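Local coordinates for outer membrane porin protein 32 (Delftia acidovorans, PDB 2FGQ) that forms anion-selective channels through the bacterial outer membrane as a homotrimer and here holds D-malate inside its pore, at residues N135-Y140 / G153-E158; R92-T97 / G131-N136; D24-L29 / G309-G314. All blocks are in the same frame, centred on the assembly; numbering follows the deposited sequence.

Contact 1 of 3, residues N135-Y140 / G153-E158. With CA (calcium ion), chain C.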
loop_
_atom_site.group_PDB
_atom_site.type_symbol
_atom_site.label_atom_id
_atom_site.label_comp_id
_atom_site.label_asym_id
_atom_site.label_seq_id
_atom_site.Cartn_x
_atom_site.Cartn_y
_atom_site.Cartn_z
ATOM N N ASN A 135 -2.923 18.040 2.492
ATOM C CA ASN A 135 -1.498 17.743 2.682
ATOM C C ASN A 135 -0.815 18.883 3.415
ATOM O O ASN A 135 -1.263 20.032 3.380
ATOM C CB ASN A 135 -0.799 17.569 1.325
ATOM C CG ASN A 135 -1.351 16.397 0.475
ATOM O OD1 ASN A 135 -1.353 16.439 -0.782
ATOM N ND2 ASN A 135 -1.763 15.402 1.114
ATOM N N ASN A 136 0.286 18.549 4.061
ATOM C CA ASN A 136 1.211 19.568 4.594
ATOM C C ASN A 136 0.534 20.446 5.624
ATOM O O ASN A 136 0.862 21.641 5.751
ATOM C CB ASN A 136 1.713 20.457 3.468
ATOM C CG ASN A 136 2.280 19.626 2.290
ATOM O OD1 ASN A 136 3.029 18.661 2.510
ATOM N ND2 ASN A 136 1.887 19.960 1.055
ATOM N N LEU A 137 -0.328 19.828 6.429
ATOM C CA LEU A 137 -1.186 20.521 7.388
ATOM C C LEU A 137 -0.610 20.571 8.824
ATOM O O LEU A 137 -0.076 19.583 9.346
ATOM C CB LEU A 137 -2.542 19.804 7.381
ATOM C CG LEU A 137 -3.595 20.362 8.350
ATOM C CD1 LEU A 137 -4.087 21.755 7.935
ATOM C CD2 LEU A 137 -4.751 19.395 8.381
ATOM N N ILE A 138 -0.745 21.740 9.442
ATOM C CA ILE A 138 -0.522 21.909 10.874
ATOM C C ILE A 138 -1.816 22.401 11.455
ATOM O O ILE A 138 -2.362 23.386 10.946
ATOM C CB ILE A 138 0.561 22.967 11.157
ATOM C CG1 ILE A 138 1.878 22.506 10.577
ATOM C CG2 ILE A 138 0.686 23.142 12.662
ATOM C CD1 ILE A 138 3.083 23.467 10.801
ATOM N N SER A 139 -2.300 21.718 12.491
ATOM C CA SER A 139 -3.529 22.160 13.137
ATOM C C SER A 139 -3.348 22.292 14.628
ATOM O O SER A 139 -2.483 21.635 15.236
ATOM C CB SER A 139 -4.677 21.226 12.903
ATOM O OG SER A 139 -4.979 21.085 11.548
ATOM N N TYR A 140 -4.147 23.179 15.193
ATOM C CA TYR A 140 -4.194 23.413 16.628
ATOM C C TYR A 140 -5.660 23.380 17.052
ATOM O O TYR A 140 -6.486 24.096 16.498
ATOM C CB TYR A 140 -3.548 24.749 16.998
ATOM C CG TYR A 140 -3.818 25.131 18.434
ATOM C CD1 TYR A 140 -3.491 24.256 19.474
ATOM C CD2 TYR A 140 -4.441 26.327 18.762
ATOM C CE1 TYR A 140 -3.793 24.535 20.780
ATOM C CE2 TYR A 140 -4.754 26.606 20.082
ATOM C CZ TYR A 140 -4.417 25.724 21.079
ATOM O OH TYR A 140 -4.723 26.061 22.385
ATOM N N GLY A 153 -6.098 25.729 11.346
ATOM C CA GLY A 153 -5.169 24.983 10.512
ATOM C C GLY A 153 -4.541 25.839 9.444
ATOM O O GLY A 153 -5.140 26.801 8.957
ATOM N N TYR A 154 -3.317 25.471 9.096
ATOM C CA TYR A 154 -2.552 26.053 8.010
ATOM C C TYR A 154 -1.915 24.887 7.248
ATOM O O TYR A 154 -1.271 24.082 7.847
ATOM C CB TYR A 154 -1.432 26.999 8.505
ATOM C CG TYR A 154 -0.776 27.691 7.347
ATOM C CD1 TYR A 154 -1.306 28.878 6.844
ATOM C CD2 TYR A 154 0.330 27.138 6.702
ATOM C CE1 TYR A 154 -0.730 29.515 5.738
ATOM C CE2 TYR A 154 0.907 27.765 5.607
ATOM C CZ TYR A 154 0.366 28.951 5.126
ATOM O OH TYR A 154 0.930 29.586 4.027
ATOM N N ALA A 155 -2.115 24.847 5.953
ATOM C CA ALA A 155 -1.432 23.859 5.111
ATOM C C ALA A 155 -0.592 24.612 4.119
ATOM O O ALA A 155 -1.067 25.484 3.417
ATOM C CB ALA A 155 -2.377 22.906 4.373
ATOM N N PHE A 156 0.666 24.214 4.034
ATOM C CA PHE A 156 1.611 24.798 3.123
ATOM C C PHE A 156 1.378 24.366 1.665
ATOM O O PHE A 156 1.187 23.198 1.362
ATOM C CB PHE A 156 3.031 24.372 3.507
ATOM C CG PHE A 156 3.463 24.801 4.879
ATOM C CD1 PHE A 156 3.263 23.994 5.967
ATOM C CD2 PHE A 156 4.117 26.001 5.065
ATOM C CE1 PHE A 156 3.680 24.385 7.226
ATOM C CE2 PHE A 156 4.534 26.416 6.344
ATOM C CZ PHE A 156 4.309 25.616 7.421
ATOM N N ASP A 157 1.466 25.316 0.760
ATOM C CA ASP A 157 1.396 25.052 -0.661
ATOM C C ASP A 157 2.667 24.495 -1.250
ATOM O O ASP A 157 2.607 23.737 -2.219
ATOM C CB ASP A 157 1.010 26.313 -1.428
ATOM C CG ASP A 157 1.857 27.480 -1.073
ATOM O OD1 ASP A 157 2.882 27.774 -1.766
ATOM O OD2 ASP A 157 1.605 28.152 -0.053
ATOM N N GLU A 158 3.787 24.882 -0.676
ATOM C CA GLU A 158 5.103 24.400 -1.131
ATOM C C GLU A 158 5.370 24.752 -2.601
ATOM O O GLU A 158 6.061 24.032 -3.333
ATOM C CB GLU A 158 5.256 22.887 -0.881
ATOM C CG GLU A 158 5.035 22.600 0.581
ATOM C CD GLU A 158 5.078 21.153 1.004
ATOM O OE1 GLU A 158 5.074 20.236 0.148
ATOM O OE2 GLU A 158 5.066 20.960 2.254
HETATM CA CA CA C . 5.290 18.496 1.959
HETATM O O HOH W 1 -0.323 21.485 -0.191
HETATM O O HOH W 2 4.613 17.248 -0.054
#
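In the barrel hairpin of strands 137-141 and 148-155, Ile138 faces Tyr154 as an antiparallel hydrogen-bonded pair, with Ile138 N to Tyr154 O and Tyr154 N to Ile138 O both 2.9 Å. Two residues along, where the strands have ended, Asn136 O takes the N-H of Phe156 at 3.1 Å, from above the carbonyl plane. On the face of Ile138 and Tyr154, Ile138 CD1 meets the Phe156 ring edge-on, 3.7 Å from CE1, while Tyr154 CE2 lies over one face of that ring. On the other face glycine suits position 153, because a CB there would press tightly on Leu137 CD1. Asn136 and Glu158 reach tip to tip at a calcium ion. Asn136 CG sits beside its backbone N (chi1 -52°), and OD1 binds the metal at 2.3 Å. Glu158 OE1 and OE2 chelate the calcium ion at 2.5 Å each; carboxylate and amide oxygens suit this hard cation. Asn136 ND2 makes a weak bond to Phe156 O and donates to a water that bonds the same carbonyl. Leu29 O, Gly309 O and Asp64 OD2 of a neighbouring subunit, with one water, complete the site: a hairpin of the antiparallel porin barrel ends in calcium shared between subunits.

Contact 2 of 3, residues R92-T97 / G131-N136. With CA (calcium ion), chain C; MLT (D-malate), chain H.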
loop_
_atom_site.group_PDB
_atom_site.type_symbol
_atom_site.label_atom_id
_atom_site.label_comp_id
_atom_site.label_asym_id
_atom_site.label_seq_id
_atom_site.Cartn_x
_atom_site.Cartn_y
_atom_site.Cartn_z
ATOM N N ARG A 92 -0.981 15.080 7.098
ATOM C CA ARG A 92 -2.239 15.018 6.394
ATOM C C ARG A 92 -3.390 14.598 7.323
ATOM O O ARG A 92 -3.264 13.663 8.115
ATOM C CB ARG A 92 -2.160 14.024 5.248
ATOM C CG ARG A 92 -3.491 14.068 4.442
ATOM C CD ARG A 92 -3.426 13.375 3.188
ATOM N NE ARG A 92 -4.722 13.215 2.581
ATOM C CZ ARG A 92 -5.261 14.061 1.719
ATOM N NH1 ARG A 92 -4.699 15.233 1.422
ATOM N NH2 ARG A 92 -6.405 13.739 1.156
ATOM N N ASP A 93 -4.499 15.304 7.219
ATOM C CA ASP A 93 -5.658 15.044 8.055
ATOM C C ASP A 93 -6.828 15.791 7.486
ATOM O O ASP A 93 -6.689 16.634 6.573
ATOM C CB ASP A 93 -5.327 15.579 9.452
ATOM C CG ASP A 93 -6.181 15.018 10.563
ATOM O OD1 ASP A 93 -7.140 14.193 10.369
ATOM O OD2 ASP A 93 -5.920 15.400 11.742
ATOM N N LEU A 94 -7.982 15.501 8.040
ATOM C CA LEU A 94 -9.107 16.437 7.917
ATOM C C LEU A 94 -8.696 17.838 8.344
ATOM O O LEU A 94 -8.005 18.005 9.349
ATOM C CB LEU A 94 -10.291 15.996 8.785
ATOM C CG LEU A 94 -10.961 14.683 8.378
ATOM C CD1 LEU A 94 -11.870 14.266 9.518
ATOM C CD2 LEU A 94 -11.718 14.880 7.116
ATOM N N VAL A 95 -9.077 18.836 7.560
ATOM C CA VAL A 95 -8.852 20.219 8.003
ATOM C C VAL A 95 -9.874 20.550 9.106
ATOM O O VAL A 95 -10.888 19.895 9.208
ATOM C CB VAL A 95 -8.949 21.232 6.828
ATOM C CG1 VAL A 95 -7.831 20.940 5.820
ATOM C CG2 VAL A 95 -10.306 21.237 6.163
ATOM N N PRO A 96 -9.572 21.532 9.966
ATOM C CA PRO A 96 -10.472 21.776 11.111
ATOM C C PRO A 96 -11.902 22.087 10.712
ATOM O O PRO A 96 -12.819 21.661 11.400
ATOM C CB PRO A 96 -9.809 22.954 11.823
ATOM C CG PRO A 96 -8.410 22.886 11.435
ATOM C CD PRO A 96 -8.371 22.388 10.021
ATOM N N THR A 97 -12.092 22.815 9.621
ATOM C CA THR A 97 -13.444 23.183 9.202
ATOM C C THR A 97 -14.281 21.956 8.809
ATOM O O THR A 97 -15.430 21.845 9.232
ATOM C CB THR A 97 -13.371 24.218 8.063
ATOM O OG1 THR A 97 -12.349 23.864 7.117
ATOM C CG2 THR A 97 -12.975 25.576 8.653
ATOM N N GLY A 131 -12.431 20.474 -0.066
ATOM C CA GLY A 131 -12.329 21.125 1.224
ATOM C C GLY A 131 -12.323 20.211 2.425
ATOM O O GLY A 131 -12.542 20.661 3.551
ATOM N N ILE A 132 -12.046 18.914 2.214
ATOM C CA ILE A 132 -12.148 17.946 3.305
ATOM C C ILE A 132 -10.789 17.701 4.039
ATOM O O ILE A 132 -10.715 17.843 5.252
ATOM C CB ILE A 132 -12.793 16.644 2.816
ATOM C CG1 ILE A 132 -14.206 16.902 2.320
ATOM C CG2 ILE A 132 -12.774 15.630 3.944
ATOM C CD1 ILE A 132 -14.929 15.704 1.728
ATOM N N ARG A 133 -9.739 17.334 3.313
ATOM C CA ARG A 133 -8.440 17.108 3.892
ATOM C C ARG A 133 -7.393 18.016 3.238
ATOM O O ARG A 133 -7.650 18.597 2.186
ATOM C CB ARG A 133 -8.037 15.659 3.705
ATOM C CG ARG A 133 -8.823 14.698 4.538
ATOM C CD ARG A 133 -8.433 13.224 4.348
ATOM N NE ARG A 133 -9.098 12.390 5.347
ATOM C CZ ARG A 133 -10.358 12.007 5.285
ATOM N NH1 ARG A 133 -11.098 12.288 4.219
ATOM N NH2 ARG A 133 -10.874 11.335 6.302
ATOM N N ALA A 134 -6.214 18.089 3.840
ATOM C CA ALA A 134 -5.085 18.782 3.247
ATOM C C ALA A 134 -3.781 18.056 3.504
ATOM O O ALA A 134 -3.553 17.587 4.620
ATOM C CB ALA A 134 -4.947 20.199 3.841
ATOM N N ASN A 135 -2.923 18.040 2.492
ATOM C CA ASN A 135 -1.498 17.743 2.682
ATOM C C ASN A 135 -0.815 18.883 3.415
ATOM O O ASN A 135 -1.263 20.032 3.380
ATOM C CB ASN A 135 -0.799 17.569 1.325
ATOM C CG ASN A 135 -1.351 16.397 0.475
ATOM O OD1 ASN A 135 -1.353 16.439 -0.782
ATOM N ND2 ASN A 135 -1.763 15.402 1.114
ATOM N N ASN A 136 0.286 18.549 4.061
ATOM C CA ASN A 136 1.211 19.568 4.594
ATOM C C ASN A 136 0.534 20.446 5.624
ATOM O O ASN A 136 0.862 21.641 5.751
ATOM C CB ASN A 136 1.713 20.457 3.468
ATOM C CG ASN A 136 2.280 19.626 2.290
ATOM O OD1 ASN A 136 3.029 18.661 2.510
ATOM N ND2 ASN A 136 1.887 19.960 1.055
HETATM CA CA CA C . 5.290 18.496 1.959
HETATM C C1 MLT H . -14.328 10.725 6.426
HETATM O O1 MLT H . -15.072 9.630 6.228
HETATM O O2 MLT H . -13.764 10.972 7.573
HETATM C C2 MLT H . -14.131 11.780 5.401
HETATM O O3 MLT H . -14.006 11.212 4.123
HETATM C C3 MLT H . -15.264 12.788 5.531
HETATM C C4 MLT H . -15.386 13.106 7.007
HETATM O O4 MLT H . -15.217 12.215 7.956
HETATM O O5 MLT H . -15.651 14.285 7.411
HETATM O O HOH W 3 -13.003 23.179 4.614
HETATM O O HOH W 2 4.613 17.248 -0.054
#
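Asp93 O accepts the N-H of Ala134 at 3.1 Å, and Ile132 O that of Val95 at 3.0 Å, tying strands 93-94 and 133-134 into a small antiparallel sheet. Ile132 O also serves Ser98 OG. Gly131 O receives a water hydrogen, and that water accepts from Thr97 OG1. Arg133, whose charge suits an anion, uses all three nitrogens: NH1 reaches malate O3 at 3.1 Å, nearly straight (175°), NH2 reaches malate O2 at 3.2 Å on a more bent path, and NE goes to Arg75 O. Its chain runs extended from CG to NE (chi2 179°, chi3 171°), carrying the guanidinium out to malate. Leu94 CD2 lies 3.6 Å above the plane of the Arg133 guanidinium, over its centre, and presses tightly on Ile132 CG2 at 3.4 Å. Arg92 crosses Arg133 at about a right angle, with Arg133 CB over one guanidinium face. Arg92 NH1 forms a salt bridge with Asp128 and NE donates to Lys74 O. Asp93 OD2 pairs with Arg89. The contact belongs to the porin loop folded into the barrel between strands 86-90 and 137-141: Val95 stands at the N-cap position of helix 96-101 and touches Tyr171 of strand 171-179, Asp93 rests on Leu137, and Arg92 touches Ser77 of strand 76-83.

Contact 3 of 3, residues D24-L29 / G309-G314. With CA (calcium ion), chain B.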
loop_
_atom_site.group_PDB
_atom_site.type_symbol
_atom_site.label_atom_id
_atom_site.label_comp_id
_atom_site.label_asym_id
_atom_site.label_seq_id
_atom_site.Cartn_x
_atom_site.Cartn_y
_atom_site.Cartn_z
ATOM N N ASP A 24 -28.978 4.871 -17.736
ATOM C CA ASP A 24 -29.050 3.421 -17.449
ATOM C C ASP A 24 -28.902 3.149 -15.962
ATOM O O ASP A 24 -28.163 3.852 -15.293
ATOM C CB ASP A 24 -27.919 2.692 -18.155
ATOM C CG ASP A 24 -27.987 2.826 -19.663
ATOM O OD1 ASP A 24 -29.100 2.818 -20.220
ATOM O OD2 ASP A 24 -26.968 2.949 -20.358
ATOM N N SER A 25 -29.601 2.142 -15.454
ATOM C CA SER A 25 -29.436 1.757 -14.053
ATOM C C SER A 25 -28.088 1.066 -13.827
ATOM O O SER A 25 -27.447 0.561 -14.756
ATOM C CB SER A 25 -30.594 0.900 -13.585
ATOM O OG SER A 25 -30.652 -0.308 -14.321
ATOM N N ARG A 26 -27.659 1.068 -12.568
ATOM C CA ARG A 26 -26.419 0.434 -12.164
ATOM C C ARG A 26 -26.620 -0.213 -10.841
ATOM O O ARG A 26 -27.256 0.312 -9.959
ATOM C CB ARG A 26 -25.292 1.466 -12.058
ATOM C CG ARG A 26 -23.920 0.884 -12.153
ATOM C CD ARG A 26 -23.393 0.707 -13.557
ATOM N NE ARG A 26 -23.241 1.909 -14.367
ATOM C CZ ARG A 26 -22.094 2.567 -14.600
ATOM N NH1 ARG A 26 -20.954 2.208 -14.041
ATOM N NH2 ARG A 26 -22.094 3.602 -15.405
ATOM N N TYR A 27 -26.078 -1.392 -10.689
ATOM C CA TYR A 27 -26.096 -1.986 -9.380
ATOM C C TYR A 27 -24.856 -2.813 -9.173
ATOM O O TYR A 27 -24.160 -3.176 -10.121
ATOM C CB TYR A 27 -27.364 -2.764 -9.188
ATOM C CG TYR A 27 -27.482 -3.880 -10.164
ATOM C CD1 TYR A 27 -26.998 -5.114 -9.853
ATOM C CD2 TYR A 27 -28.057 -3.680 -11.419
ATOM C CE1 TYR A 27 -27.084 -6.168 -10.748
ATOM C CE2 TYR A 27 -28.107 -4.744 -12.358
ATOM C CZ TYR A 27 -27.619 -5.978 -11.998
ATOM O OH TYR A 27 -27.672 -7.069 -12.863
ATOM N N GLY A 28 -24.552 -3.077 -7.922
ATOM C CA GLY A 28 -23.255 -3.666 -7.649
ATOM C C GLY A 28 -22.949 -3.851 -6.199
ATOM O O GLY A 28 -23.808 -3.665 -5.334
ATOM N N LEU A 29 -21.685 -4.199 -5.940
ATOM C CA LEU A 29 -21.168 -4.329 -4.588
ATOM C C LEU A 29 -20.351 -3.060 -4.360
ATOM O O LEU A 29 -19.410 -2.816 -5.092
ATOM C CB LEU A 29 -20.308 -5.586 -4.420
ATOM C CG LEU A 29 -20.055 -5.941 -2.941
ATOM C CD1 LEU A 29 -21.291 -6.626 -2.372
ATOM C CD2 LEU A 29 -18.819 -6.764 -2.773
ATOM N N GLY A 309 -18.191 2.661 -5.088
ATOM C CA GLY A 309 -17.906 1.325 -5.590
ATOM C C GLY A 309 -18.938 0.818 -6.548
ATOM O O GLY A 309 -18.784 -0.297 -7.050
ATOM N N VAL A 310 -19.986 1.600 -6.806
ATOM C CA VAL A 310 -21.004 1.189 -7.782
ATOM C C VAL A 310 -21.163 2.251 -8.854
ATOM O O VAL A 310 -20.860 2.011 -10.022
ATOM C CB VAL A 310 -22.349 0.797 -7.119
ATOM C CG1 VAL A 310 -23.397 0.446 -8.182
ATOM C CG2 VAL A 310 -22.121 -0.394 -6.206
ATOM N N TYR A 311 -21.629 3.430 -8.455
ATOM C CA TYR A 311 -21.706 4.554 -9.376
ATOM C C TYR A 311 -21.785 5.833 -8.545
ATOM O O TYR A 311 -22.652 5.954 -7.679
ATOM C CB TYR A 311 -22.921 4.445 -10.302
ATOM C CG TYR A 311 -22.921 5.564 -11.340
ATOM C CD1 TYR A 311 -21.993 5.581 -12.361
ATOM C CD2 TYR A 311 -23.788 6.666 -11.215
ATOM C CE1 TYR A 311 -21.934 6.642 -13.260
ATOM C CE2 TYR A 311 -23.737 7.744 -12.134
ATOM C CZ TYR A 311 -22.813 7.720 -13.140
ATOM O OH TYR A 311 -22.728 8.742 -14.061
ATOM N N ALA A 312 -20.904 6.776 -8.834
ATOM C CA ALA A 312 -20.873 8.060 -8.135
ATOM C C ALA A 312 -20.677 9.225 -9.103
ATOM O O ALA A 312 -20.285 10.332 -8.675
ATOM C CB ALA A 312 -19.779 8.036 -7.073
ATOM N N GLY A 313 -21.005 9.006 -10.376
ATOM C CA GLY A 313 -20.946 10.056 -11.373
ATOM C C GLY A 313 -22.226 10.866 -11.399
ATOM O O GLY A 313 -23.095 10.779 -10.535
ATOM N N GLY A 314 -22.312 11.694 -12.422
ATOM C CA GLY A 314 -23.450 12.549 -12.618
ATOM C C GLY A 314 -24.590 11.886 -13.345
ATOM O O GLY A 314 -24.542 10.717 -13.754
HETATM CA CA CA B . -17.908 -2.394 -6.893
HETATM O O HOH W 4 -15.854 -1.664 -8.042
#
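Val310 packs tightly on the backbone of Gly28 where strand 26-48 of the porin barrel meets the loop between strands 286-297 and 320-331, which has a classic beta bulge at Val310 and Tyr311. Val310 CG2 lies 3.6 Å from Gly28 C and CG1 is 3.7 Å from Tyr27 C; glycine suits position 28, since a CB would crowd CG2. No hydrogen bond crosses here. Instead a calcium ion bridges the two segments, bound by Leu29 O at 2.4 Å and Gly309 O at 2.3 Å; the positive phi of residue 309 (84°) favours glycine. Asp64, a water, and Asn136 and Glu158 of a neighbouring subunit complete the shell. The looser part is at Arg26, which is partly exposed; Tyr27 next to it is exposed and points away. The Arg26 chain, bent at CD (chi2 86°) and again at NE, crosses Tyr311 at about a right angle, and Tyr311 CD1 stands 3.5 Å above the guanidinium plane, toward its rim. Arg26 NH2 also forms a salt bridge with Asp20, and an alanine here would probably leave Asp20 without that mate and Tyr311 less firmly covered. Beyond, Gly313 N sits over the centre of the Tyr311 ring, and Tyr311 OH donates to Gly314 O at 2.7 Å, on a lone pair.

Overall arrangement
Contacts 1 and 2 adjoin, their centres 8 Å apart and Asn135 and Asn136 common to both: the chain leaves the inner loop of contact 2 and at once enters the barrel hairpin of contact 1. Pro96 CG packs on Gly153 N at 3.7 Å, and Leu137 CD2 lies equally near Leu94 O. Contact 2 touches malate directly, whereas the Leu137 side chain is about 12 Å from it. Contact 3 is on the far side of the chain's centre, its own centre about 28 Å from that of contact 2 and 35 Å from that of contact 1. Across the trimer, however, contact 3 of one subunit meets contact 1 of its neighbour at a shared calcium ion.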